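Local atomic coordinates of mitochondrial RNA-binding protein 1 (Trypanosoma brucei, PDB entry 2GIA), a protein that forms a complex with MRP2 that binds guide RNA and is thought to act as an RNA matchmaker in trypanosome mitochondrial RNA editing. Residues E91-F99 with H107-V115; R29-L37 with F138-S146. One frame throughout, in Å; residues are numbered along the deposited sequence.

Contact 1 (E91-F99 with H107-V115)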
loop_
_atom_site.group_PDB
_atom_site.type_symbol
_atom_site.label_atom_id
_atom_site.label_comp_id
_atom_site.label_asym_id
_atom_site.label_seq_id
_atom_site.Cartn_x
_atom_site.Cartn_y
_atom_site.Cartn_z
ATOM N N GLU B 91 20.342 -2.911 -19.741
ATOM C CA GLU B 91 21.252 -3.612 -20.626
ATOM C C GLU B 91 22.065 -4.611 -19.825
ATOM O O GLU B 91 22.635 -4.283 -18.780
ATOM C CB GLU B 91 22.180 -2.624 -21.313
ATOM C CG GLU B 91 21.448 -1.540 -22.021
ATOM C CD GLU B 91 22.374 -0.578 -22.718
ATOM O OE1 GLU B 91 22.839 -0.915 -23.829
ATOM O OE2 GLU B 91 22.638 0.508 -22.145
ATOM N N THR B 92 22.048 -5.856 -20.266
ATOM C CA THR B 92 22.851 -6.872 -19.605
ATOM C C THR B 92 23.400 -7.731 -20.739
ATOM O O THR B 92 23.124 -7.476 -21.918
ATOM C CB THR B 92 22.024 -7.773 -18.698
ATOM O OG1 THR B 92 21.082 -8.494 -19.500
ATOM C CG2 THR B 92 21.299 -6.956 -17.630
ATOM N N LYS B 93 24.155 -8.759 -20.376
ATOM C CA LYS B 93 24.706 -9.651 -21.368
ATOM C C LYS B 93 23.567 -10.392 -22.045
ATOM O O LYS B 93 23.675 -10.781 -23.206
ATOM C CB LYS B 93 25.650 -10.660 -20.692
ATOM C CG LYS B 93 25.681 -12.026 -21.379
ATOM C CD LYS B 93 25.607 -13.201 -20.372
ATOM C CE LYS B 93 24.231 -13.923 -20.377
ATOM N NZ LYS B 93 23.809 -14.448 -21.736
ATOM N N ALA B 94 22.466 -10.609 -21.321
ATOM C CA ALA B 94 21.362 -11.349 -21.914
ATOM C C ALA B 94 20.340 -10.536 -22.716
ATOM O O ALA B 94 19.662 -11.084 -23.596
ATOM C CB ALA B 94 20.622 -12.175 -20.800
ATOM N N TYR B 95 20.216 -9.237 -22.439
ATOM C CA TYR B 95 19.180 -8.488 -23.147
ATOM C C TYR B 95 19.412 -7.010 -23.065
ATOM O O TYR B 95 20.212 -6.557 -22.252
ATOM C CB TYR B 95 17.794 -8.783 -22.516
ATOM C CG TYR B 95 17.707 -8.461 -21.020
ATOM C CD1 TYR B 95 17.718 -9.486 -20.042
ATOM C CD2 TYR B 95 17.664 -7.127 -20.578
ATOM C CE1 TYR B 95 17.699 -9.178 -18.653
ATOM C CE2 TYR B 95 17.640 -6.823 -19.211
ATOM C CZ TYR B 95 17.664 -7.853 -18.253
ATOM O OH TYR B 95 17.676 -7.519 -16.892
ATOM N N THR B 96 18.674 -6.276 -23.905
ATOM C CA THR B 96 18.668 -4.810 -23.897
ATOM C C THR B 96 17.219 -4.472 -24.005
ATOM O O THR B 96 16.616 -4.723 -25.019
ATOM C CB THR B 96 19.445 -4.178 -25.077
ATOM O OG1 THR B 96 20.829 -4.474 -24.902
ATOM C CG2 THR B 96 19.310 -2.645 -25.047
ATOM N N LEU B 97 16.656 -3.888 -22.944
ATOM C CA LEU B 97 15.225 -3.630 -22.932
ATOM C C LEU B 97 14.901 -2.259 -22.414
ATOM O O LEU B 97 15.515 -1.782 -21.456
ATOM C CB LEU B 97 14.508 -4.674 -22.007
ATOM C CG LEU B 97 14.371 -6.125 -22.466
ATOM C CD1 LEU B 97 13.784 -7.067 -21.351
ATOM C CD2 LEU B 97 13.467 -6.101 -23.683
ATOM N N ASP B 98 13.919 -1.628 -23.050
ATOM C CA ASP B 98 13.419 -0.334 -22.590
ATOM C C ASP B 98 12.009 -0.551 -22.054
ATOM O O ASP B 98 11.203 -1.294 -22.666
ATOM C CB ASP B 98 13.264 0.676 -23.755
ATOM C CG ASP B 98 14.585 1.349 -24.139
ATOM O OD1 ASP B 98 15.611 1.021 -23.527
ATOM O OD2 ASP B 98 14.584 2.191 -25.059
ATOM N N PHE B 99 11.677 0.149 -20.976
ATOM C CA PHE B 99 10.312 0.093 -20.463
ATOM C C PHE B 99 9.831 1.555 -20.464
ATOM O O PHE B 99 10.490 2.436 -19.862
ATOM C CB PHE B 99 10.289 -0.435 -19.002
ATOM C CG PHE B 99 8.908 -0.481 -18.401
ATOM C CD1 PHE B 99 8.514 0.456 -17.447
ATOM C CD2 PHE B 99 8.007 -1.514 -18.768
ATOM C CE1 PHE B 99 7.230 0.369 -16.847
ATOM C CE2 PHE B 99 6.717 -1.621 -18.183
ATOM C CZ PHE B 99 6.318 -0.678 -17.212
ATOM N N HIS B 107 4.942 -0.235 -22.512
ATOM C CA HIS B 107 5.557 -0.967 -23.619
ATOM C C HIS B 107 6.933 -1.400 -23.141
ATOM O O HIS B 107 7.733 -0.569 -22.700
ATOM C CB HIS B 107 5.674 0.005 -24.810
ATOM C CG HIS B 107 6.183 -0.617 -26.077
ATOM N ND1 HIS B 107 6.576 0.137 -27.162
ATOM C CD2 HIS B 107 6.321 -1.913 -26.442
ATOM C CE1 HIS B 107 6.938 -0.673 -28.153
ATOM N NE2 HIS B 107 6.789 -1.920 -27.739
ATOM N N LEU B 108 7.214 -2.701 -23.225
ATOM C CA LEU B 108 8.533 -3.239 -22.803
ATOM C C LEU B 108 9.075 -3.804 -24.140
ATOM O O LEU B 108 8.392 -4.571 -24.806
ATOM C CB LEU B 108 8.356 -4.373 -21.772
ATOM C CG LEU B 108 9.641 -5.149 -21.418
ATOM C CD1 LEU B 108 10.633 -4.241 -20.669
ATOM C CD2 LEU B 108 9.269 -6.395 -20.585
ATOM N N HIS B 109 10.282 -3.408 -24.543
ATOM C CA HIS B 109 10.760 -3.831 -25.865
ATOM C C HIS B 109 12.269 -3.725 -26.024
ATOM O O HIS B 109 12.920 -2.919 -25.349
ATOM C CB HIS B 109 10.044 -2.993 -26.945
ATOM C CG HIS B 109 10.286 -1.507 -26.822
ATOM N ND1 HIS B 109 11.335 -0.871 -27.452
ATOM C CD2 HIS B 109 9.661 -0.555 -26.090
ATOM C CE1 HIS B 109 11.349 0.411 -27.109
ATOM N NE2 HIS B 109 10.344 0.632 -26.280
ATOM N N GLY B 110 12.809 -4.585 -26.892
ATOM C CA GLY B 110 14.240 -4.567 -27.173
ATOM C C GLY B 110 14.728 -5.879 -27.749
ATOM O O GLY B 110 13.994 -6.606 -28.432
ATOM N N LYS B 111 15.960 -6.222 -27.394
ATOM C CA LYS B 111 16.599 -7.436 -27.890
ATOM C C LYS B 111 16.715 -8.476 -26.778
ATOM O O LYS B 111 17.168 -8.157 -25.688
ATOM C CB LYS B 111 17.996 -7.062 -28.406
ATOM C CG LYS B 111 17.927 -6.140 -29.653
ATOM C CD LYS B 111 19.282 -5.935 -30.315
ATOM C CE LYS B 111 19.140 -5.189 -31.663
ATOM N NZ LYS B 111 18.220 -5.897 -32.634
ATOM N N VAL B 112 16.333 -9.711 -27.064
ATOM C CA VAL B 112 16.401 -10.781 -26.049
ATOM C C VAL B 112 16.704 -12.069 -26.816
ATOM O O VAL B 112 16.692 -12.089 -28.042
ATOM C CB VAL B 112 15.017 -11.038 -25.387
ATOM C CG1 VAL B 112 14.525 -9.759 -24.696
ATOM C CG2 VAL B 112 13.970 -11.450 -26.474
ATOM N N HIS B 113 16.953 -13.157 -26.112
ATOM C CA HIS B 113 17.108 -14.401 -26.875
ATOM C C HIS B 113 16.136 -15.407 -26.280
ATOM O O HIS B 113 15.704 -15.223 -25.138
ATOM C CB HIS B 113 18.556 -14.877 -26.818
ATOM C CG HIS B 113 19.083 -15.086 -25.441
ATOM N ND1 HIS B 113 18.699 -16.150 -24.651
ATOM C CD2 HIS B 113 19.996 -14.389 -24.722
ATOM C CE1 HIS B 113 19.357 -16.102 -23.501
ATOM N NE2 HIS B 113 20.149 -15.044 -23.519
ATOM N N ARG B 114 15.713 -16.402 -27.059
ATOM C CA ARG B 114 14.821 -17.427 -26.532
ATOM C C ARG B 114 15.600 -18.474 -25.738
ATOM O O ARG B 114 16.849 -18.440 -25.708
ATOM C CB ARG B 114 14.026 -18.065 -27.658
ATOM C CG ARG B 114 13.044 -17.075 -28.217
ATOM C CD ARG B 114 12.076 -17.594 -29.248
ATOM N NE ARG B 114 11.362 -16.417 -29.734
ATOM C CZ ARG B 114 10.218 -15.963 -29.234
ATOM N NH1 ARG B 114 9.587 -16.613 -28.225
ATOM N NH2 ARG B 114 9.747 -14.803 -29.690
ATOM N N VAL B 115 14.893 -19.378 -25.058
ATOM C CA VAL B 115 15.587 -20.394 -24.262
ATOM C C VAL B 115 16.464 -21.245 -25.156
ATOM O O VAL B 115 16.090 -21.562 -26.294
ATOM C CB VAL B 115 14.639 -21.365 -23.513
ATOM C CG1 VAL B 115 14.062 -20.698 -22.302
ATOM C CG2 VAL B 115 13.565 -21.869 -24.454
HETATM O O HOH W 1 17.405 -12.501 -23.292
#

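Contact 2 (R29-L37 with F138-S146)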
loop_
_atom_site.group_PDB
_atom_site.type_symbol
_atom_site.label_atom_id
_atom_site.label_comp_id
_atom_site.label_asym_id
_atom_site.label_seq_id
_atom_site.Cartn_x
_atom_site.Cartn_y
_atom_site.Cartn_z
ATOM N N ARG B 29 3.986 -13.803 -18.972
ATOM C CA ARG B 29 3.925 -13.975 -17.505
ATOM C C ARG B 29 4.852 -12.988 -16.819
ATOM O O ARG B 29 5.989 -12.825 -17.254
ATOM C CB ARG B 29 4.403 -15.413 -17.123
ATOM C CG ARG B 29 4.376 -15.685 -15.589
ATOM C CD ARG B 29 4.908 -17.096 -15.221
ATOM N NE ARG B 29 3.940 -18.079 -15.693
ATOM C CZ ARG B 29 4.256 -19.233 -16.270
ATOM N NH1 ARG B 29 3.298 -20.047 -16.667
ATOM N NH2 ARG B 29 5.524 -19.573 -16.437
ATOM N N VAL B 30 4.357 -12.334 -15.757
ATOM C CA VAL B 30 5.161 -11.413 -14.963
ATOM C C VAL B 30 5.098 -11.994 -13.552
ATOM O O VAL B 30 4.008 -12.166 -12.994
ATOM C CB VAL B 30 4.562 -9.955 -14.978
ATOM C CG1 VAL B 30 5.454 -9.018 -14.107
ATOM C CG2 VAL B 30 4.531 -9.433 -16.435
ATOM N N ALA B 31 6.267 -12.350 -13.005
ATOM C CA ALA B 31 6.342 -12.926 -11.666
ATOM C C ALA B 31 7.436 -12.217 -10.889
ATOM O O ALA B 31 8.279 -11.487 -11.457
ATOM C CB ALA B 31 6.704 -14.452 -11.738
ATOM N N VAL B 32 7.455 -12.448 -9.584
ATOM C CA VAL B 32 8.528 -11.828 -8.787
ATOM C C VAL B 32 8.979 -12.821 -7.706
ATOM O O VAL B 32 8.161 -13.487 -7.063
ATOM C CB VAL B 32 8.078 -10.498 -8.128
ATOM C CG1 VAL B 32 7.026 -10.752 -7.018
ATOM C CG2 VAL B 32 9.295 -9.821 -7.495
ATOM N N ASP B 33 10.286 -12.937 -7.577
ATOM C CA ASP B 33 10.907 -13.808 -6.580
ATOM C C ASP B 33 11.689 -12.880 -5.611
ATOM O O ASP B 33 12.857 -12.581 -5.838
ATOM C CB ASP B 33 11.863 -14.771 -7.302
ATOM C CG ASP B 33 12.498 -15.785 -6.345
ATOM O OD1 ASP B 33 12.188 -15.762 -5.128
ATOM O OD2 ASP B 33 13.296 -16.609 -6.820
ATOM N N GLY B 34 11.023 -12.421 -4.550
ATOM C CA GLY B 34 11.647 -11.503 -3.598
ATOM C C GLY B 34 11.908 -10.143 -4.232
ATOM O O GLY B 34 11.000 -9.374 -4.482
ATOM N N LYS B 35 13.162 -9.857 -4.529
ATOM C CA LYS B 35 13.525 -8.589 -5.129
ATOM C C LYS B 35 13.578 -8.657 -6.650
ATOM O O LYS B 35 13.653 -7.615 -7.306
ATOM C CB LYS B 35 14.938 -8.194 -4.646
ATOM C CG LYS B 35 15.064 -8.006 -3.130
ATOM C CD LYS B 35 16.549 -7.741 -2.771
ATOM C CE LYS B 35 16.759 -7.278 -1.300
ATOM N NZ LYS B 35 18.248 -6.938 -1.096
ATOM N N LEU B 36 13.539 -9.872 -7.196
ATOM C CA LEU B 36 13.753 -10.057 -8.633
ATOM C C LEU B 36 12.567 -10.391 -9.528
ATOM O O LEU B 36 11.941 -11.445 -9.399
ATOM C CB LEU B 36 14.844 -11.109 -8.809
ATOM C CG LEU B 36 16.107 -10.927 -7.915
ATOM C CD1 LEU B 36 17.142 -12.038 -8.312
ATOM C CD2 LEU B 36 16.735 -9.512 -8.115
ATOM N N LEU B 37 12.251 -9.442 -10.411
ATOM C CA LEU B 37 11.149 -9.577 -11.367
ATOM C C LEU B 37 11.561 -10.602 -12.456
ATOM O O LEU B 37 12.695 -10.575 -12.935
ATOM C CB LEU B 37 10.957 -8.223 -11.996
ATOM C CG LEU B 37 9.655 -7.519 -12.272
ATOM C CD1 LEU B 37 8.519 -7.876 -11.278
ATOM C CD2 LEU B 37 10.028 -5.993 -12.283
ATOM N N PHE B 138 0.718 -4.832 -9.804
ATOM C CA PHE B 138 1.682 -5.893 -9.545
ATOM C C PHE B 138 3.043 -5.309 -9.185
ATOM O O PHE B 138 3.694 -5.766 -8.262
ATOM C CB PHE B 138 1.835 -6.817 -10.796
ATOM C CG PHE B 138 2.692 -8.030 -10.545
ATOM C CD1 PHE B 138 4.086 -7.973 -10.699
ATOM C CD2 PHE B 138 2.111 -9.199 -10.047
ATOM C CE1 PHE B 138 4.922 -9.085 -10.348
ATOM C CE2 PHE B 138 2.920 -10.319 -9.693
ATOM C CZ PHE B 138 4.339 -10.262 -9.847
ATOM N N LEU B 139 3.497 -4.327 -9.952
ATOM C CA LEU B 139 4.797 -3.742 -9.671
ATOM C C LEU B 139 4.802 -3.023 -8.299
ATOM O O LEU B 139 5.780 -3.125 -7.566
ATOM C CB LEU B 139 5.179 -2.756 -10.779
ATOM C CG LEU B 139 5.378 -3.395 -12.193
ATOM C CD1 LEU B 139 5.520 -2.260 -13.247
ATOM C CD2 LEU B 139 6.646 -4.297 -12.205
ATOM N N GLU B 140 3.730 -2.299 -7.960
ATOM C CA GLU B 140 3.733 -1.587 -6.665
ATOM C C GLU B 140 3.701 -2.615 -5.535
ATOM O O GLU B 140 4.361 -2.475 -4.500
ATOM C CB GLU B 140 2.528 -0.616 -6.562
ATOM C CG GLU B 140 2.612 0.455 -7.641
ATOM C CD GLU B 140 1.723 1.661 -7.383
ATOM O OE1 GLU B 140 1.561 2.503 -8.307
ATOM O OE2 GLU B 140 1.188 1.761 -6.257
ATOM N N SER B 141 2.931 -3.660 -5.738
ATOM C CA SER B 141 2.875 -4.716 -4.727
ATOM C C SER B 141 4.241 -5.376 -4.576
ATOM O O SER B 141 4.729 -5.609 -3.453
ATOM C CB SER B 141 1.848 -5.806 -5.102
ATOM O OG SER B 141 0.508 -5.353 -4.940
ATOM N N ALA B 142 4.860 -5.701 -5.702
ATOM C CA ALA B 142 6.142 -6.408 -5.642
ATOM C C ALA B 142 7.203 -5.570 -4.973
ATOM O O ALA B 142 7.993 -6.086 -4.159
ATOM C CB ALA B 142 6.605 -6.821 -7.077
ATOM N N LEU B 143 7.242 -4.279 -5.301
ATOM C CA LEU B 143 8.264 -3.442 -4.684
ATOM C C LEU B 143 7.983 -3.362 -3.160
ATOM O O LEU B 143 8.896 -3.491 -2.324
ATOM C CB LEU B 143 8.247 -2.022 -5.290
ATOM C CG LEU B 143 9.239 -1.019 -4.652
ATOM C CD1 LEU B 143 10.694 -1.501 -4.778
ATOM C CD2 LEU B 143 9.132 0.292 -5.367
ATOM N N ASP B 144 6.721 -3.181 -2.777
ATOM C CA ASP B 144 6.450 -3.101 -1.326
ATOM C C ASP B 144 6.804 -4.389 -0.551
ATOM O O ASP B 144 7.303 -4.342 0.586
ATOM C CB ASP B 144 4.973 -2.760 -1.087
ATOM C CG ASP B 144 4.665 -1.299 -1.345
ATOM O OD1 ASP B 144 5.610 -0.555 -1.683
ATOM O OD2 ASP B 144 3.490 -0.881 -1.209
ATOM N N GLU B 145 6.551 -5.548 -1.155
ATOM C CA GLU B 145 6.828 -6.835 -0.500
ATOM C C GLU B 145 8.275 -7.281 -0.668
ATOM O O GLU B 145 8.682 -8.270 -0.091
ATOM C CB GLU B 145 5.931 -7.944 -1.101
ATOM C CG GLU B 145 4.392 -7.759 -0.857
ATOM C CD GLU B 145 3.952 -7.802 0.595
ATOM O OE1 GLU B 145 4.608 -8.458 1.441
ATOM O OE2 GLU B 145 2.890 -7.189 0.892
ATOM N N SER B 146 9.048 -6.548 -1.451
ATOM C CA SER B 146 10.406 -6.973 -1.784
ATOM C C SER B 146 11.447 -6.857 -0.676
ATOM O O SER B 146 12.549 -7.395 -0.782
ATOM C CB SER B 146 10.907 -6.189 -3.002
ATOM O OG SER B 146 11.185 -4.830 -2.669
HETATM O O HOH W 2 8.253 -8.841 -3.894
#

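Contact 1 (E91-F99 with H107-V115)
Asp-98 and His-109 form a hydrogen-bonded antiparallel pair whose side chains emerge on the same face of the sheet. The CB of Asp-98 lies over the flat face of the His-109 imidazole, 4.2 Å from the ring centroid, a CH-pi contact. The ring reaches this place because its CG sits between the backbone N and the carbonyl carbon (chi1 60°), which folds it back over the neighbouring strand. The polar ends have partners of their own: Asp-98 pairs with Arg-89, and His-109 NE2 bonds to Glu-100.

Beneath them the backbones are joined both ways, Asp-98 N to His-109 O being nearly straight (2.8 Å, 174° at the hydrogen). Thr-96 and Lys-111 repeat the doubly bonded pattern two residues along. Between these pairs Gly-110 faces Leu-97, and its CA makes a CA-H...O contact of 3.2 Å with Thr-96 O.

The reverse face is apolar. Leu-97 sends CD2 to Val-112 CG1 at 3.9 Å, while Leu-108 CB meets the edge of the Phe-99 ring, 4.2 Å from Phe-99 CD2, the two side chains crossing at about a right angle. Leu-108 and Val-112 also rest on Trp-123 of strand 121-128.

Past Tyr-95 direct backbone pairing gives way to water: one molecule donates to Ala-94 O (2.7 Å) and accepts from His-113 N. The His-113 ring leans toward Ala-94, its CD2 3.5 Å from Ala-94 O, and its ND1 bonds to Arg-114 O, which holds the ring's orientation from one side, while NE2 is buried with no partner in the model.

With strand axes 4.8 Å apart and at 169°, the arrangement is that of an antiparallel beta hairpin, 96-101 with 105-109, after which the chain turns a corner at Gly-110 into strand 111-112.

Contact 2 (R29-L37 with F138-S146)
Phe-138, which buries more surface here than any other residue, extends from helix 130-145 toward strand 29-33. Its CG stands opposite the backbone N (chi1 -173°), carrying the ring toward the strand. Val-30 O lies over one ring face, 3.7 Å from Phe-138 CZ, whereas Val-32 N and Leu-37 CD1 approach the edge near the ring plane. Val-30 CG1 slides alongside CE1 of Phe-138 at 3.8 Å, so the ring is touched by backbone and branched side chains alike.

Ser-146, next in buried area, meets the turn instead. Its CB is 3.5 Å from Gly-34 O, and its O is 3.5 Å from Lys-35 CG. The OG of Ser-146 donates to Leu-143 O (2.7 Å), an oxygen that also receives Ser-146 N, and has a further bond to His-71. Gly-34 occupies a type II' turn from Asp-33 to Leu-36; a water bridges its O to Ala-142 O.

Val-32 lies between these two areas, its CG1 4.0 Å from Ala-142 CB and also against Phe-138 CZ. Strand and helix segments run nearly parallel, at 6° with axes 9.7 Å apart. The helix thus lies along the hairpin of strands 26-33 and 36-43, beside helix 71-81, whose Leu-74 touches both Leu-37 and Leu-139; Phe-13 of strand 12-17 meets Phe-138 edge-to-face, and Phe-190 of a neighbouring MRP2 chain also packs on that ring.

How the contacts relate
Contact 2 is the more buried: eight of its ten touching residues are buried, against six of fourteen in contact 1, where two are exposed. Their centres lie about 18 Å apart and they share no strand or helix, since contact 1 belongs to the five-stranded sheet and contact 2 sets a helix against the four-stranded one. The chemistry follows this placement. Four direct backbone hydrogen bonds join 91-99 to 107-115, whereas 29-37 and 138-146 have none between them and rely on apolar packing, though each contact includes a bridging water. MRP2 chains of the assembly reach contact 2 but do not touch contact 1.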